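Local coordinates for protein alpha-ketoglutarate-dependent non-heme iron oxygenase EasH (Aspergillus japonicus, PDB 5M0T) that acts as an iron(II)- and 2-oxoglutarate-dependent oxidase in the biosynthesis of the ergot alkaloid cycloclavine, at residues L91-L96 and T252-K257; G110-T115 and L227-C232. All coordinates share one frame; numbering follows the deposited sequence.

Interaction 1. Residues L91-L96 and T252-K257; sequences LMNDEL and TPLAQK
Met92 and Ala255 bring their CA atoms to 4.9 Å where the type I turn from Leu91 to Asp94 meets the first turn of helix 253-258. Met92 CB touches Ala255 CB at 3.6 Å; beyond CB the bent Met92 chain leads off toward Leu227 of strand 222-231. Beside this apolar point, Asn93 and Thr252 meet tip to tip. The Asn93 CG stands beside its own backbone N (chi1 -65°), and the amide carries OD1 toward Thr252. The Thr252 hydroxyl donates to that oxygen, but the modelled distance from Thr252 OG1 to Asn93 OD1, 2.4 Å, is implausibly short and its exact length doubtful. Thr252 is also the N-cap of helix 253-258: with OG1 between the backbone N and the carbonyl carbon (chi1 63°), it accepts from Ala255 N at 3.1 Å, with 162° at the hydrogen. Asn93 ND2 donates to Asp89 O, consistent with the amide orientation that turns OD1 to the hydroxyl. Asn93 ND2 also lies 3.7 Å from Thr252 CG2 and 4.0 Å from Ala255 CB. Leu254 borders the contact, its CB 3.9 Å from Asn93 OD1. Asp94 is the N-cap just before helix 95-105, with a weak bond from Leu96 N, and forms a salt bridge with Arg17.

Interaction 2. Residues G110-T115 and L227-C232; sequences GDYWLT and LIMQSC
Met229 packs its methyl against strand 112-122, CE lying 3.4 Å from Trp113 C and in plane at the edge of the Tyr112 ring, 3.9 Å from Tyr112 CD2. Bends at chi2 (-56°) and chi3 (-66°) bring Met229 SD and CE back against that strand. Trp113 and Gln230 form a hydrogen-bonded antiparallel pair, Trp113 N to Gln230 O 2.9 Å and Gln230 N to Trp113 O 2.8 Å; Thr115 N to Ile228 O and Cys232 N to Asp111 O extend the ladder either way. These strands are neighbours in the main sheet of the double-stranded beta-helix characteristic of cupin-type 2-oxoglutarate oxygenases. The side chain of Ile228 is about 6 Å from the bound 2-oxoglutarate and about 6 Å from the iron(II) ion. The extended Gln230 chain crosses Thr115 at about a right angle; Gln230 OE1 takes a weak bond from Thr115 OG1 at 3.2 Å, the firmer partners being Val237 N for the hydroxyl and Thr235 O for NE2. Cys232 CA sits over the five-membered ring of Trp113, a CH-pi contact 4.1 Å from its centroid. Against this buried packing, partly exposed Asp111 contributes mainly its backbone bond and CB against Cys232 SG, while its carboxylate leads away to Lys257.

In the fold
From the N terminus, the chain passes through helix 85-91 into the turn of interaction 1, then along helix 95-105 and a short loop, where interaction 2 starts, into strand 112-122. The excursion that interaction 2 closes carries the three iron ligands, His132, Glu134 and His210, and returns along strand 222-231. The chain reaches 252-257 only afterwards, so interaction 2 is nested inside the larger loop closed by interaction 1. Their centres lie 12 Å apart, and they touch directly: Lys257 NZ forms a salt bridge with Asp111 OD2 at 2.8 Å, and Met92 CE packs against Leu227 CD1. Interaction 1 joins the turn before helix 95-105 to helix 253-258, interaction 2 pairs two strands of the main sheet, and these bridging contacts connect them.

Interaction 1. Residues L91-L96 and T252-K257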
ATOM      1  N   LEU A  91     -22.433   1.090  -4.289  1.00 55.36           N
ATOM      2  CA  LEU A  91     -21.638   0.309  -3.327  1.00 51.14           C
ATOM      3  C   LEU A  91     -20.489   1.092  -2.673  1.00 48.98           C
ATOM      4  O   LEU A  91     -20.274   0.983  -1.456  1.00 45.63           O
ATOM      5  CB  LEU A  91     -21.091  -0.955  -3.977  1.00 52.04           C
ATOM      6  CG  LEU A  91     -22.170  -1.924  -4.447  1.00 54.13           C
ATOM      7  CD1 LEU A  91     -21.526  -3.040  -5.258  1.00 54.06           C
ATOM      8  CD2 LEU A  91     -22.963  -2.486  -3.267  1.00 54.94           C
ATOM      9  N   MET A  92     -19.763   1.884  -3.456  1.00 48.26           N
ATOM     10  CA  MET A  92     -18.672   2.681  -2.907  1.00 48.88           C
ATOM     11  C   MET A  92     -19.140   3.872  -2.047  1.00 51.74           C
ATOM     12  O   MET A  92     -18.298   4.507  -1.401  1.00 49.85           O
ATOM     13  CB  MET A  92     -17.704   3.145  -4.006  1.00 51.25           C
ATOM     14  CG  MET A  92     -16.831   2.040  -4.596  1.00 51.78           C
ATOM     15  SD  MET A  92     -15.865   1.099  -3.381  1.00 53.23           S
ATOM     16  CE  MET A  92     -16.941  -0.307  -3.066  1.00 55.04           C
ATOM     17  N   ASN A  93     -20.450   4.161  -2.017  1.00 50.78           N
ATOM     18  CA  ASN A  93     -21.019   5.146  -1.095  1.00 51.65           C
ATOM     19  C   ASN A  93     -21.963   4.545  -0.050  1.00 53.08           C
ATOM     20  O   ASN A  93     -22.672   5.277   0.637  1.00 54.03           O
ATOM     21  CB  ASN A  93     -21.774   6.195  -1.902  1.00 52.52           C
ATOM     22  CG  ASN A  93     -20.861   7.004  -2.780  1.00 52.27           C
ATOM     23  OD1 ASN A  93     -20.042   7.800  -2.279  1.00 50.95           O
ATOM     24  ND2 ASN A  93     -20.982   6.814  -4.092  1.00 53.49           N
ATOM     25  N   ASP A  94     -21.987   3.223   0.081  1.00 52.39           N
ATOM     26  CA  ASP A  94     -22.928   2.568   0.990  1.00 54.63           C
ATOM     27  C   ASP A  94     -22.598   2.860   2.465  1.00 53.88           C
ATOM     28  O   ASP A  94     -21.516   2.527   2.947  1.00 52.52           O
ATOM     29  CB  ASP A  94     -22.927   1.057   0.757  1.00 57.57           C
ATOM     30  CG  ASP A  94     -24.086   0.369   1.430  1.00 63.04           C
ATOM     31  OD1 ASP A  94     -23.880  -0.300   2.460  1.00 63.07           O
ATOM     32  OD2 ASP A  94     -25.229   0.519   0.954  1.00 80.97           O
ATOM     33  N   GLU A  95     -23.549   3.470   3.172  1.00 52.82           N
ATOM     34  CA  GLU A  95     -23.369   3.817   4.583  1.00 51.91           C
ATOM     35  C   GLU A  95     -23.070   2.641   5.497  1.00 47.05           C
ATOM     36  O   GLU A  95     -22.287   2.791   6.418  1.00 44.28           O
ATOM     37  CB  GLU A  95     -24.567   4.621   5.107  1.00 56.83           C
ATOM     38  CG  GLU A  95     -24.414   6.090   4.724  1.00 61.23           C
ATOM     39  CD  GLU A  95     -25.711   6.871   4.617  1.00 64.41           C
ATOM     40  OE1 GLU A  95     -26.582   6.488   3.808  1.00 66.64           O
ATOM     41  OE2 GLU A  95     -25.838   7.907   5.311  1.00 72.33           O
ATOM     42  N   LEU A  96     -23.665   1.482   5.253  1.00 46.12           N
ATOM     43  CA  LEU A  96     -23.362   0.315   6.076  1.00 45.36           C
ATOM     44  C   LEU A  96     -21.909  -0.166   5.863  1.00 44.45           C
ATOM     45  O   LEU A  96     -21.206  -0.449   6.826  1.00 43.94           O
ATOM     46  CB  LEU A  96     -24.359  -0.828   5.837  1.00 45.69           C
ATOM     47  CG  LEU A  96     -24.063  -2.106   6.628  1.00 44.69           C
ATOM     48  CD1 LEU A  96     -24.081  -1.805   8.113  1.00 46.09           C
ATOM     49  CD2 LEU A  96     -25.052  -3.203   6.304  1.00 44.41           C
ATOM     50  N   THR A 252     -18.410  10.209  -6.549  1.00 50.50           N
ATOM     51  CA  THR A 252     -18.401  11.083  -5.383  1.00 50.28           C
ATOM     52  C   THR A 252     -16.978  11.089  -4.818  1.00 49.67           C
ATOM     53  O   THR A 252     -16.244  10.102  -4.992  1.00 48.59           O
ATOM     54  CB  THR A 252     -19.338  10.588  -4.271  1.00 48.50           C
ATOM     55  OG1 THR A 252     -18.874   9.308  -3.793  1.00 45.88           O
ATOM     56  CG2 THR A 252     -20.790  10.485  -4.764  1.00 49.67           C
ATOM     57  N   PRO A 253     -16.587  12.177  -4.118  1.00 49.42           N
ATOM     58  CA  PRO A 253     -15.282  12.224  -3.447  1.00 48.24           C
ATOM     59  C   PRO A 253     -14.958  10.971  -2.612  1.00 45.97           C
ATOM     60  O   PRO A 253     -13.832  10.485  -2.659  1.00 45.57           O
ATOM     61  CB  PRO A 253     -15.408  13.450  -2.531  1.00 49.32           C
ATOM     62  CG  PRO A 253     -16.380  14.344  -3.229  1.00 51.36           C
ATOM     63  CD  PRO A 253     -17.328  13.446  -3.979  1.00 52.21           C
ATOM     64  N   LEU A 254     -15.946  10.461  -1.872  1.00 44.60           N
ATOM     65  CA  LEU A 254     -15.768   9.291  -1.022  1.00 43.39           C
ATOM     66  C   LEU A 254     -15.496   8.032  -1.853  1.00 42.63           C
ATOM     67  O   LEU A 254     -14.637   7.241  -1.493  1.00 40.80           O
ATOM     68  CB  LEU A 254     -16.998   9.068  -0.137  1.00 44.09           C
ATOM     69  CG  LEU A 254     -17.053   7.814   0.748  1.00 42.80           C
ATOM     70  CD1 LEU A 254     -15.853   7.747   1.675  1.00 41.82           C
ATOM     71  CD2 LEU A 254     -18.347   7.817   1.549  1.00 44.28           C
ATOM     72  N   ALA A 255     -16.247   7.849  -2.939  1.00 43.20           N
ATOM     73  CA  ALA A 255     -16.001   6.734  -3.857  1.00 43.43           C
ATOM     74  C   ALA A 255     -14.635   6.864  -4.542  1.00 43.61           C
ATOM     75  O   ALA A 255     -13.928   5.863  -4.691  1.00 45.11           O
ATOM     76  CB  ALA A 255     -17.117   6.600  -4.884  1.00 43.95           C
ATOM     77  N   GLN A 256     -14.256   8.086  -4.918  1.00 44.52           N
ATOM     78  CA  GLN A 256     -12.917   8.346  -5.486  1.00 44.31           C
ATOM     79  C   GLN A 256     -11.797   7.905  -4.545  1.00 42.72           C
ATOM     80  O   GLN A 256     -10.804   7.318  -4.979  1.00 44.99           O
ATOM     81  CB  GLN A 256     -12.731   9.824  -5.830  1.00 45.09           C
ATOM     82  CG  GLN A 256     -13.600  10.324  -6.972  1.00 46.89           C
ATOM     83  CD  GLN A 256     -13.334  11.779  -7.321  1.00 48.75           C
ATOM     84  OE1 GLN A 256     -12.923  12.567  -6.480  1.00 48.44           O
ATOM     85  NE2 GLN A 256     -13.554  12.132  -8.579  1.00 51.02           N
ATOM     86  N   LYS A 257     -11.975   8.182  -3.255  1.00 40.67           N
ATOM     87  CA  LYS A 257     -11.020   7.802  -2.236  1.00 38.51           C
ATOM     88  C   LYS A 257     -10.886   6.285  -2.087  1.00 37.20           C
ATOM     89  O   LYS A 257      -9.788   5.800  -1.842  1.00 34.47           O
ATOM     90  CB  LYS A 257     -11.421   8.416  -0.906  1.00 39.67           C
ATOM     91  CG  LYS A 257     -10.415   8.260   0.217  1.00 39.01           C
ATOM     92  CD  LYS A 257     -10.888   9.056   1.429  1.00 39.95           C
ATOM     93  CE  LYS A 257     -10.016   8.775   2.638  1.00 40.89           C
ATOM     94  NZ  LYS A 257     -10.579   9.365   3.887  1.00 42.62           N
TER

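Interaction 2. Residues G110-T115 and L227-C232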
ATOM      1  N   GLY A 110      -6.666   3.934  10.860  1.00 44.09           N
ATOM      2  CA  GLY A 110      -7.296   5.187  10.393  1.00 42.10           C
ATOM      3  C   GLY A 110      -8.126   4.888   9.154  1.00 42.11           C
ATOM      4  O   GLY A 110      -9.101   4.147   9.223  1.00 43.37           O
ATOM      5  N   ASP A 111      -7.710   5.416   8.005  1.00 41.36           N
ATOM      6  CA  ASP A 111      -8.457   5.235   6.750  1.00 40.22           C
ATOM      7  C   ASP A 111      -8.294   3.838   6.108  1.00 38.76           C
ATOM      8  O   ASP A 111      -7.453   3.035   6.506  1.00 37.17           O
ATOM      9  CB  ASP A 111      -8.091   6.337   5.738  1.00 41.57           C
ATOM     10  CG  ASP A 111      -8.663   7.705   6.103  1.00 42.60           C
ATOM     11  OD1 ASP A 111      -9.458   7.826   7.059  1.00 45.43           O
ATOM     12  OD2 ASP A 111      -8.300   8.679   5.412  1.00 44.39           O
ATOM     13  N   TYR A 112      -9.138   3.597   5.109  1.00 36.57           N
ATOM     14  CA  TYR A 112      -9.254   2.335   4.415  1.00 35.59           C
ATOM     15  C   TYR A 112      -9.608   2.634   2.969  1.00 36.19           C
ATOM     16  O   TYR A 112      -9.984   3.764   2.634  1.00 36.95           O
ATOM     17  CB  TYR A 112     -10.358   1.471   5.035  1.00 35.20           C
ATOM     18  CG  TYR A 112     -11.663   2.223   5.163  1.00 35.64           C
ATOM     19  CD1 TYR A 112     -11.896   3.062   6.255  1.00 36.43           C
ATOM     20  CD2 TYR A 112     -12.630   2.157   4.169  1.00 35.73           C
ATOM     21  CE1 TYR A 112     -13.060   3.786   6.362  1.00 37.59           C
ATOM     22  CE2 TYR A 112     -13.808   2.873   4.277  1.00 36.72           C
ATOM     23  CZ  TYR A 112     -14.021   3.688   5.378  1.00 37.85           C
ATOM     24  OH  TYR A 112     -15.182   4.429   5.508  1.00 38.89           O
ATOM     25  N   TRP A 113      -9.485   1.620   2.123  1.00 36.62           N
ATOM     26  CA  TRP A 113      -9.874   1.714   0.713  1.00 37.80           C
ATOM     27  C   TRP A 113     -10.018   0.323   0.080  1.00 38.02           C
ATOM     28  O   TRP A 113      -9.757  -0.687   0.729  1.00 38.33           O
ATOM     29  CB  TRP A 113      -8.893   2.605  -0.072  1.00 38.32           C
ATOM     30  CG  TRP A 113      -7.429   2.223  -0.035  1.00 38.31           C
ATOM     31  CD1 TRP A 113      -6.851   1.079   0.484  1.00 37.14           C
ATOM     32  CD2 TRP A 113      -6.360   2.971  -0.617  1.00 39.09           C
ATOM     33  NE1 TRP A 113      -5.493   1.110   0.303  1.00 36.98           N
ATOM     34  CE2 TRP A 113      -5.166   2.254  -0.379  1.00 38.59           C
ATOM     35  CE3 TRP A 113      -6.297   4.174  -1.329  1.00 40.26           C
ATOM     36  CZ2 TRP A 113      -3.922   2.717  -0.812  1.00 39.56           C
ATOM     37  CZ3 TRP A 113      -5.061   4.632  -1.752  1.00 41.16           C
ATOM     38  CH2 TRP A 113      -3.886   3.904  -1.485  1.00 40.01           C
ATOM     39  N   LEU A 114     -10.452   0.273  -1.172  1.00 39.08           N
ATOM     40  CA  LEU A 114     -10.668  -0.986  -1.870  1.00 41.17           C
ATOM     41  C   LEU A 114      -9.329  -1.625  -2.219  1.00 39.54           C
ATOM     42  O   LEU A 114      -8.446  -0.955  -2.736  1.00 40.12           O
ATOM     43  CB  LEU A 114     -11.478  -0.743  -3.147  1.00 42.87           C
ATOM     44  CG  LEU A 114     -11.856  -1.969  -3.986  1.00 44.11           C
ATOM     45  CD1 LEU A 114     -12.916  -2.812  -3.292  1.00 43.25           C
ATOM     46  CD2 LEU A 114     -12.331  -1.519  -5.362  1.00 46.77           C
ATOM     47  N   THR A 115      -9.169  -2.903  -1.907  1.00 39.72           N
ATOM     48  CA  THR A 115      -8.000  -3.654  -2.371  1.00 40.15           C
ATOM     49  C   THR A 115      -8.357  -4.487  -3.620  1.00 41.50           C
ATOM     50  O   THR A 115      -7.628  -4.453  -4.621  1.00 41.77           O
ATOM     51  CB  THR A 115      -7.304  -4.469  -1.265  1.00 40.26           C
ATOM     52  OG1 THR A 115      -6.178  -5.153  -1.823  1.00 42.47           O
ATOM     53  CG2 THR A 115      -8.213  -5.492  -0.610  1.00 42.38           C
ATOM     54  N   LEU A 227     -16.107  -8.328  -2.199  1.00 37.54           N
ATOM     55  CA  LEU A 227     -15.696  -6.948  -2.229  1.00 38.66           C
ATOM     56  C   LEU A 227     -14.855  -6.752  -0.982  1.00 40.31           C
ATOM     57  O   LEU A 227     -15.373  -6.806   0.145  1.00 39.40           O
ATOM     58  CB  LEU A 227     -16.943  -6.053  -2.254  1.00 39.77           C
ATOM     59  CG  LEU A 227     -16.803  -4.542  -2.411  1.00 40.43           C
ATOM     60  CD1 LEU A 227     -18.198  -3.956  -2.604  1.00 45.55           C
ATOM     61  CD2 LEU A 227     -16.124  -3.892  -1.207  1.00 40.82           C
ATOM     62  N   ILE A 228     -13.555  -6.535  -1.174  1.00 39.27           N
ATOM     63  CA  ILE A 228     -12.622  -6.521  -0.050  1.00 35.65           C
ATOM     64  C   ILE A 228     -12.091  -5.116   0.195  1.00 35.11           C
ATOM     65  O   ILE A 228     -11.425  -4.530  -0.664  1.00 35.64           O
ATOM     66  CB  ILE A 228     -11.480  -7.531  -0.250  1.00 33.68           C
ATOM     67  CG1 ILE A 228     -12.038  -8.869  -0.758  1.00 34.18           C
ATOM     68  CG2 ILE A 228     -10.718  -7.725   1.045  1.00 32.51           C
ATOM     69  CD1 ILE A 228     -10.996  -9.945  -1.010  1.00 34.24           C
ATOM     70  N   MET A 229     -12.409  -4.578   1.374  1.00 35.09           N
ATOM     71  CA  MET A 229     -11.840  -3.309   1.844  1.00 34.78           C
ATOM     72  C   MET A 229     -10.622  -3.604   2.696  1.00 32.97           C
ATOM     73  O   MET A 229     -10.538  -4.639   3.352  1.00 32.19           O
ATOM     74  CB  MET A 229     -12.863  -2.511   2.661  1.00 35.44           C
ATOM     75  CG  MET A 229     -14.171  -2.270   1.934  1.00 37.22           C
ATOM     76  SD  MET A 229     -13.982  -1.449   0.349  1.00 41.78           S
ATOM     77  CE  MET A 229     -13.367   0.153   0.851  1.00 41.17           C
ATOM     78  N   GLN A 230      -9.700  -2.653   2.708  1.00 33.27           N
ATOM     79  CA  GLN A 230      -8.405  -2.842   3.328  1.00 31.55           C
ATOM     80  C   GLN A 230      -7.894  -1.578   4.000  1.00 29.97           C
ATOM     81  O   GLN A 230      -8.154  -0.474   3.541  1.00 29.96           O
ATOM     82  CB  GLN A 230      -7.446  -3.296   2.232  1.00 30.48           C
ATOM     83  CG  GLN A 230      -5.974  -3.376   2.574  1.00 30.55           C
ATOM     84  CD  GLN A 230      -5.228  -4.153   1.501  1.00 31.86           C
ATOM     85  OE1 GLN A 230      -5.480  -5.336   1.291  1.00 31.88           O
ATOM     86  NE2 GLN A 230      -4.355  -3.475   0.786  1.00 32.43           N
ATOM     87  N   SER A 231      -7.165  -1.772   5.089  1.00 30.52           N
ATOM     88  CA  SER A 231      -6.382  -0.718   5.745  1.00 33.38           C
ATOM     89  C   SER A 231      -5.509   0.061   4.743  1.00 35.09           C
ATOM     90  O   SER A 231      -4.749  -0.539   3.974  1.00 35.35           O
ATOM     91  CB  SER A 231      -5.494  -1.354   6.839  1.00 32.02           C
ATOM     92  OG  SER A 231      -4.520  -0.451   7.311  1.00 32.61           O
ATOM     93  N   CYS A 232      -5.586   1.390   4.786  1.00 35.11           N
ATOM     94  CA  CYS A 232      -4.928   2.223   3.771  1.00 36.73           C
ATOM     95  C   CYS A 232      -3.391   2.128   3.731  1.00 35.24           C
ATOM     96  O   CYS A 232      -2.790   2.447   2.700  1.00 34.17           O
ATOM     97  CB  CYS A 232      -5.347   3.683   3.897  1.00 36.80           C
ATOM     98  SG  CYS A 232      -4.726   4.495   5.383  1.00 41.33           S
TER